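Local atomic coordinates of pectinesterase (Sitophilus oryzae, PDB entry 4PMH), a protein that hydrolyses the methyl esters of pectin to release methanol and probably serves in breaking down plant cell walls. Residues D41-V55 with K67-Y81. Residues are numbered along the deposited sequence; the frame is centred on the assembly and turned at random.
Sequences DYTVGNGYNTIQAAV and KYIKINAGTYQEVVY
Ile-51 fills the tight part of this contact. Its CG2 meets Val-80 CG2 at 3.7 Å and also touches Ile-71 CD1. Its CD1 lies against the Tyr-76 ring near CG. With CG1 anti to the carbonyl carbon (chi1 -58°), the longer branch reaches both Ile-71 and Tyr-76. Val-44 CG1 touches the same ring at CE2. Ala-54 and Val-55 rest on Ile-69, so one turn of helix sits on the sheet face formed by Val-44, Ile-69 and Ile-71.

Polar groups close off the helix start beside this apolar cluster. Glu-78 OE1 accepts from the backbone N of Ile-51 at 3.0 Å, in a nearly straight bond, and the helix dipole may favour the charged carboxylate of Glu-78. A water links the same oxygen to Gln-52 N and Val-79 O. Thr-50 OG1 caps the same helix end at Ala-53 N. The Gln-52 amide pairs with the Tyr-81 backbone: OE1 accepts from Tyr-81 N at 2.8 Å, and NE2 donates to Tyr-81 O at 3.0 Å, both in the carbonyl plane of the acceptor. An alanine here would remove the amide and would probably leave Tyr-81 N and O without these partners.

The side near Asp-41 and Lys-67 is looser and partly exposed. Asp-41 OD2 accepts from Tyr-68 N through its anti lone pair, while OD1 stays 4.1 Å from Lys-67 NZ. A water joins these two, weakly on the Asp-41 side.

Strands 42-44 and 67-71 pair in parallel, and with helix 51-61 they form a beta-alpha-beta unit. On the sheet face opposite Val-44, the side chain of buried Thr-43 lies alongside that of partly exposed Lys-70. Strand 42-44 ends the long parallel sheet of the right-handed beta-helix characteristic of pectinesterases. Strand 89-93 continues the sheet beyond 67-71, and Ile-103 of strand 101-105 also touches Ile-51.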
loop_
_atom_site.group_PDB
_atom_site.type_symbol
_atom_site.label_atom_id
_atom_site.label_comp_id
_atom_site.label_asym_id
_atom_site.label_seq_id
_atom_site.Cartn_x
_atom_site.Cartn_y
_atom_site.Cartn_z
ATOM N N ASP A 41 -9.570 22.781 10.524
ATOM C CA ASP A 41 -8.662 23.605 11.312
ATOM C C ASP A 41 -7.696 24.360 10.399
ATOM O O ASP A 41 -7.365 25.503 10.664
ATOM C CB ASP A 41 -7.870 22.722 12.295
ATOM C CG ASP A 41 -8.763 22.078 13.351
ATOM O OD1 ASP A 41 -9.383 22.810 14.137
ATOM O OD2 ASP A 41 -8.846 20.839 13.399
ATOM N N TYR A 42 -7.233 23.690 9.350
ATOM C CA TYR A 42 -6.369 24.271 8.322
ATOM C C TYR A 42 -6.917 23.903 6.963
ATOM O O TYR A 42 -7.221 22.731 6.720
ATOM C CB TYR A 42 -4.969 23.704 8.476
ATOM C CG TYR A 42 -4.507 23.780 9.907
ATOM C CD1 TYR A 42 -3.950 24.950 10.412
ATOM C CD2 TYR A 42 -4.654 22.699 10.765
ATOM C CE1 TYR A 42 -3.541 25.035 11.731
ATOM C CE2 TYR A 42 -4.253 22.786 12.071
ATOM C CZ TYR A 42 -3.694 23.953 12.552
ATOM O OH TYR A 42 -3.281 24.043 13.854
ATOM N N THR A 43 -7.049 24.882 6.070
ATOM C CA THR A 43 -7.655 24.663 4.753
ATOM C C THR A 43 -6.715 25.112 3.643
ATOM O O THR A 43 -6.308 26.274 3.602
ATOM C CB THR A 43 -8.982 25.406 4.646
ATOM O OG1 THR A 43 -9.886 24.888 5.639
ATOM C CG2 THR A 43 -9.602 25.192 3.264
ATOM N N VAL A 44 -6.349 24.183 2.770
ATOM C CA VAL A 44 -5.540 24.493 1.616
ATOM C C VAL A 44 -6.508 25.098 0.601
ATOM O O VAL A 44 -7.424 24.415 0.116
ATOM C CB VAL A 44 -4.870 23.239 1.024
ATOM C CG1 VAL A 44 -3.982 23.609 -0.153
ATOM C CG2 VAL A 44 -4.052 22.509 2.083
ATOM N N GLY A 45 -6.311 26.372 0.279
ATOM C CA GLY A 45 -7.263 27.126 -0.549
ATOM C C GLY A 45 -8.014 28.185 0.256
ATOM O O GLY A 45 -8.621 29.060 -0.323
ATOM N N ASN A 46 -7.993 28.084 1.586
ATOM C CA ASN A 46 -8.533 29.114 2.465
ATOM C C ASN A 46 -7.659 29.292 3.737
ATOM O O ASN A 46 -8.147 29.224 4.884
ATOM C CB ASN A 46 -9.991 28.798 2.821
ATOM C CG ASN A 46 -10.672 29.946 3.557
ATOM O OD1 ASN A 46 -10.335 31.116 3.353
ATOM N ND2 ASN A 46 -11.599 29.614 4.449
ATOM N N GLY A 47 -6.368 29.568 3.510
ATOM C CA GLY A 47 -5.390 29.712 4.584
ATOM C C GLY A 47 -4.004 29.162 4.268
ATOM O O GLY A 47 -3.011 29.599 4.864
ATOM N N TYR A 48 -3.934 28.194 3.353
ATOM C CA TYR A 48 -2.677 27.547 2.999
ATOM C C TYR A 48 -2.675 27.339 1.499
ATOM O O TYR A 48 -3.667 26.913 0.948
ATOM C CB TYR A 48 -2.519 26.229 3.829
ATOM C CG TYR A 48 -2.513 26.557 5.295
ATOM C CD1 TYR A 48 -1.330 26.915 5.932
ATOM C CD2 TYR A 48 -3.702 26.646 6.024
ATOM C CE1 TYR A 48 -1.329 27.305 7.253
ATOM C CE2 TYR A 48 -3.704 27.042 7.347
ATOM C CZ TYR A 48 -2.503 27.359 7.956
ATOM O OH TYR A 48 -2.421 27.799 9.238
ATOM N N ASN A 49 -1.591 27.716 0.817
ATOM C CA ASN A 49 -1.531 27.599 -0.649
ATOM C C ASN A 49 -0.691 26.419 -1.141
ATOM O O ASN A 49 -0.638 26.181 -2.346
ATOM C CB ASN A 49 -1.027 28.904 -1.308
ATOM C CG ASN A 49 -1.971 30.081 -1.090
ATOM O OD1 ASN A 49 -3.014 29.943 -0.450
ATOM N ND2 ASN A 49 -1.590 31.246 -1.594
ATOM N N THR A 50 0.011 25.738 -0.230
ATOM C CA THR A 50 0.525 24.394 -0.476
ATOM C C THR A 50 -0.045 23.487 0.621
ATOM O O THR A 50 -0.398 23.961 1.703
ATOM C CB THR A 50 2.055 24.338 -0.429
ATOM O OG1 THR A 50 2.505 24.715 0.873
ATOM C CG2 THR A 50 2.676 25.261 -1.464
ATOM N N ILE A 51 -0.106 22.188 0.349
ATOM C CA ILE A 51 -0.573 21.229 1.345
ATOM C C ILE A 51 0.453 21.115 2.465
ATOM O O ILE A 51 0.092 21.094 3.656
ATOM C CB ILE A 51 -0.871 19.835 0.743
ATOM C CG1 ILE A 51 -1.917 19.932 -0.379
ATOM C CG2 ILE A 51 -1.360 18.878 1.851
ATOM C CD1 ILE A 51 -1.865 18.797 -1.382
ATOM N N GLN A 52 1.735 21.075 2.089
ATOM C CA GLN A 52 2.824 20.968 3.068
ATOM C C GLN A 52 2.678 22.066 4.119
ATOM O O GLN A 52 2.865 21.806 5.295
ATOM C CB GLN A 52 4.213 21.050 2.407
ATOM C CG GLN A 52 5.346 20.573 3.329
ATOM C CD GLN A 52 5.128 19.143 3.806
ATOM O OE1 GLN A 52 4.934 18.237 2.998
ATOM N NE2 GLN A 52 5.110 18.947 5.125
ATOM N N ALA A 53 2.348 23.285 3.685
ATOM C CA ALA A 53 2.192 24.411 4.610
ATOM C C ALA A 53 1.105 24.174 5.653
ATOM O O ALA A 53 1.260 24.566 6.801
ATOM C CB ALA A 53 1.920 25.708 3.865
ATOM N N ALA A 54 0.014 23.535 5.261
ATOM C CA ALA A 54 -1.058 23.225 6.214
ATOM C C ALA A 54 -0.590 22.134 7.192
ATOM O O ALA A 54 -0.873 22.204 8.369
ATOM C CB ALA A 54 -2.303 22.778 5.486
ATOM N N VAL A 55 0.119 21.122 6.672
ATOM C CA VAL A 55 0.653 20.016 7.474
ATOM C C VAL A 55 1.611 20.578 8.515
ATOM O O VAL A 55 1.527 20.236 9.708
ATOM C CB VAL A 55 1.367 18.951 6.597
ATOM C CG1 VAL A 55 2.229 18.007 7.435
ATOM C CG2 VAL A 55 0.353 18.186 5.765
ATOM N N LYS A 67 -6.257 17.192 14.542
ATOM C CA LYS A 67 -6.402 18.371 13.696
ATOM C C LYS A 67 -6.817 17.957 12.286
ATOM O O LYS A 67 -6.369 16.919 11.768
ATOM C CB LYS A 67 -5.085 19.153 13.637
ATOM C CG LYS A 67 -4.668 19.789 14.951
ATOM C CD LYS A 67 -5.582 20.961 15.274
ATOM C CE LYS A 67 -5.473 21.366 16.729
ATOM N NZ LYS A 67 -6.450 22.446 16.986
ATOM N N TYR A 68 -7.670 18.785 11.678
ATOM C CA TYR A 68 -8.307 18.488 10.410
ATOM C C TYR A 68 -7.821 19.451 9.333
ATOM O O TYR A 68 -8.012 20.669 9.431
ATOM C CB TYR A 68 -9.820 18.572 10.551
ATOM C CG TYR A 68 -10.369 17.459 11.415
ATOM C CD1 TYR A 68 -10.428 17.583 12.804
ATOM C CD2 TYR A 68 -10.807 16.266 10.849
ATOM C CE1 TYR A 68 -10.921 16.548 13.593
ATOM C CE2 TYR A 68 -11.300 15.230 11.629
ATOM C CZ TYR A 68 -11.357 15.379 13.000
ATOM O OH TYR A 68 -11.849 14.343 13.774
ATOM N N ILE A 69 -7.175 18.870 8.335
ATOM C CA ILE A 69 -6.655 19.614 7.221
ATOM C C ILE A 69 -7.530 19.309 6.025
ATOM O O ILE A 69 -7.514 18.183 5.517
ATOM C CB ILE A 69 -5.206 19.218 6.887
ATOM C CG1 ILE A 69 -4.293 19.673 8.018
ATOM C CG2 ILE A 69 -4.777 19.839 5.556
ATOM C CD1 ILE A 69 -2.981 18.947 8.118
ATOM N N LYS A 70 -8.280 20.316 5.574
ATOM C CA LYS A 70 -9.111 20.194 4.396
ATOM C C LYS A 70 -8.373 20.676 3.159
ATOM O O LYS A 70 -7.825 21.779 3.153
ATOM C CB LYS A 70 -10.371 21.008 4.571
ATOM C CG LYS A 70 -11.294 20.906 3.385
ATOM C CD LYS A 70 -12.661 21.494 3.711
ATOM C CE LYS A 70 -12.623 23.001 3.761
ATOM N NZ LYS A 70 -14.010 23.554 3.688
ATOM N N ILE A 71 -8.365 19.856 2.112
ATOM C CA ILE A 71 -7.772 20.260 0.838
ATOM C C ILE A 71 -8.873 20.553 -0.169
ATOM O O ILE A 71 -9.550 19.639 -0.662
ATOM C CB ILE A 71 -6.842 19.166 0.254
ATOM C CG1 ILE A 71 -5.808 18.718 1.307
ATOM C CG2 ILE A 71 -6.184 19.668 -1.037
ATOM C CD1 ILE A 71 -4.810 17.660 0.847
ATOM N N ASN A 72 -9.039 21.822 -0.512
ATOM C CA ASN A 72 -10.041 22.184 -1.493
ATOM C C ASN A 72 -9.832 21.412 -2.780
ATOM O O ASN A 72 -8.690 21.139 -3.175
ATOM C CB ASN A 72 -10.015 23.682 -1.778
ATOM C CG ASN A 72 -10.748 24.492 -0.729
ATOM O OD1 ASN A 72 -11.394 23.948 0.161
ATOM N ND2 ASN A 72 -10.667 25.806 -0.846
ATOM N N ALA A 73 -10.952 21.090 -3.429
ATOM C CA ALA A 73 -10.960 20.379 -4.685
ATOM C C ALA A 73 -10.001 21.026 -5.674
ATOM O O ALA A 73 -9.918 22.250 -5.751
ATOM C CB ALA A 73 -12.371 20.370 -5.257
ATOM N N GLY A 74 -9.249 20.219 -6.409
ATOM C CA GLY A 74 -8.244 20.759 -7.323
ATOM C C GLY A 74 -7.174 19.738 -7.656
ATOM O O GLY A 74 -7.210 18.609 -7.177
ATOM N N THR A 75 -6.232 20.129 -8.500
ATOM C CA THR A 75 -5.089 19.290 -8.815
ATOM C C THR A 75 -3.864 19.969 -8.230
ATOM O O THR A 75 -3.610 21.139 -8.504
ATOM C CB THR A 75 -4.900 19.103 -10.326
ATOM O OG1 THR A 75 -6.067 18.480 -10.898
ATOM C CG2 THR A 75 -3.671 18.244 -10.615
ATOM N N TYR A 76 -3.118 19.223 -7.417
ATOM C CA TYR A 76 -1.930 19.701 -6.705
ATOM C C TYR A 76 -0.676 18.924 -7.134
ATOM O O TYR A 76 -0.605 17.729 -6.905
ATOM C CB TYR A 76 -2.151 19.508 -5.215
ATOM C CG TYR A 76 -3.314 20.310 -4.674
ATOM C CD1 TYR A 76 -4.628 19.836 -4.762
ATOM C CD2 TYR A 76 -3.104 21.538 -4.060
ATOM C CE1 TYR A 76 -5.701 20.572 -4.255
ATOM C CE2 TYR A 76 -4.167 22.291 -3.564
ATOM C CZ TYR A 76 -5.469 21.801 -3.660
ATOM O OH TYR A 76 -6.511 22.562 -3.157
ATOM N N GLN A 77 0.281 19.591 -7.771
ATOM C CA GLN A 77 1.510 18.928 -8.200
ATOM C C GLN A 77 2.618 19.157 -7.176
ATOM O O GLN A 77 3.464 20.042 -7.301
ATOM C CB GLN A 77 1.889 19.369 -9.616
ATOM C CG GLN A 77 0.787 18.998 -10.600
ATOM C CD GLN A 77 1.051 19.525 -11.978
ATOM O OE1 GLN A 77 1.858 18.972 -12.722
ATOM N NE2 GLN A 77 0.385 20.612 -12.323
ATOM N N GLU A 78 2.576 18.327 -6.144
ATOM C CA GLU A 78 3.435 18.462 -4.994
ATOM C C GLU A 78 3.496 17.168 -4.223
ATOM O O GLU A 78 2.686 16.287 -4.440
ATOM C CB GLU A 78 2.923 19.575 -4.060
ATOM C CG GLU A 78 1.422 19.753 -4.018
ATOM C CD GLU A 78 1.007 21.141 -3.493
ATOM O OE1 GLU A 78 1.008 21.325 -2.270
ATOM O OE2 GLU A 78 0.651 22.037 -4.286
ATOM N N VAL A 79 4.488 17.064 -3.353
ATOM C CA VAL A 79 4.509 16.024 -2.331
ATOM C C VAL A 79 3.816 16.493 -1.060
ATOM O O VAL A 79 3.613 17.700 -0.849
ATOM C CB VAL A 79 5.934 15.584 -1.966
ATOM C CG1 VAL A 79 6.594 14.890 -3.143
ATOM C CG2 VAL A 79 6.774 16.747 -1.457
ATOM N N VAL A 80 3.471 15.528 -0.217
ATOM C CA VAL A 80 2.969 15.775 1.142
ATOM C C VAL A 80 3.733 14.852 2.077
ATOM O O VAL A 80 3.660 13.625 1.936
ATOM C CB VAL A 80 1.462 15.486 1.242
ATOM C CG1 VAL A 80 0.936 15.809 2.637
ATOM C CG2 VAL A 80 0.703 16.259 0.179
ATOM N N TYR A 81 4.506 15.441 2.989
ATOM C CA TYR A 81 5.362 14.700 3.896
ATOM C C TYR A 81 4.829 14.923 5.297
ATOM O O TYR A 81 4.724 16.071 5.751
ATOM C CB TYR A 81 6.814 15.181 3.845
ATOM C CG TYR A 81 7.629 14.815 2.612
ATOM C CD1 TYR A 81 7.129 13.997 1.613
ATOM C CD2 TYR A 81 8.936 15.282 2.469
ATOM C CE1 TYR A 81 7.890 13.685 0.502
ATOM C CE2 TYR A 81 9.718 14.953 1.369
ATOM C CZ TYR A 81 9.185 14.161 0.388
ATOM O OH TYR A 81 9.941 13.848 -0.724
HETATM O O HOH W 1 -6.699 24.337 14.885
HETATM O O HOH W 2 0.285 24.760 -4.264
HETATM O O HOH W 3 2.611 20.259 -0.458
#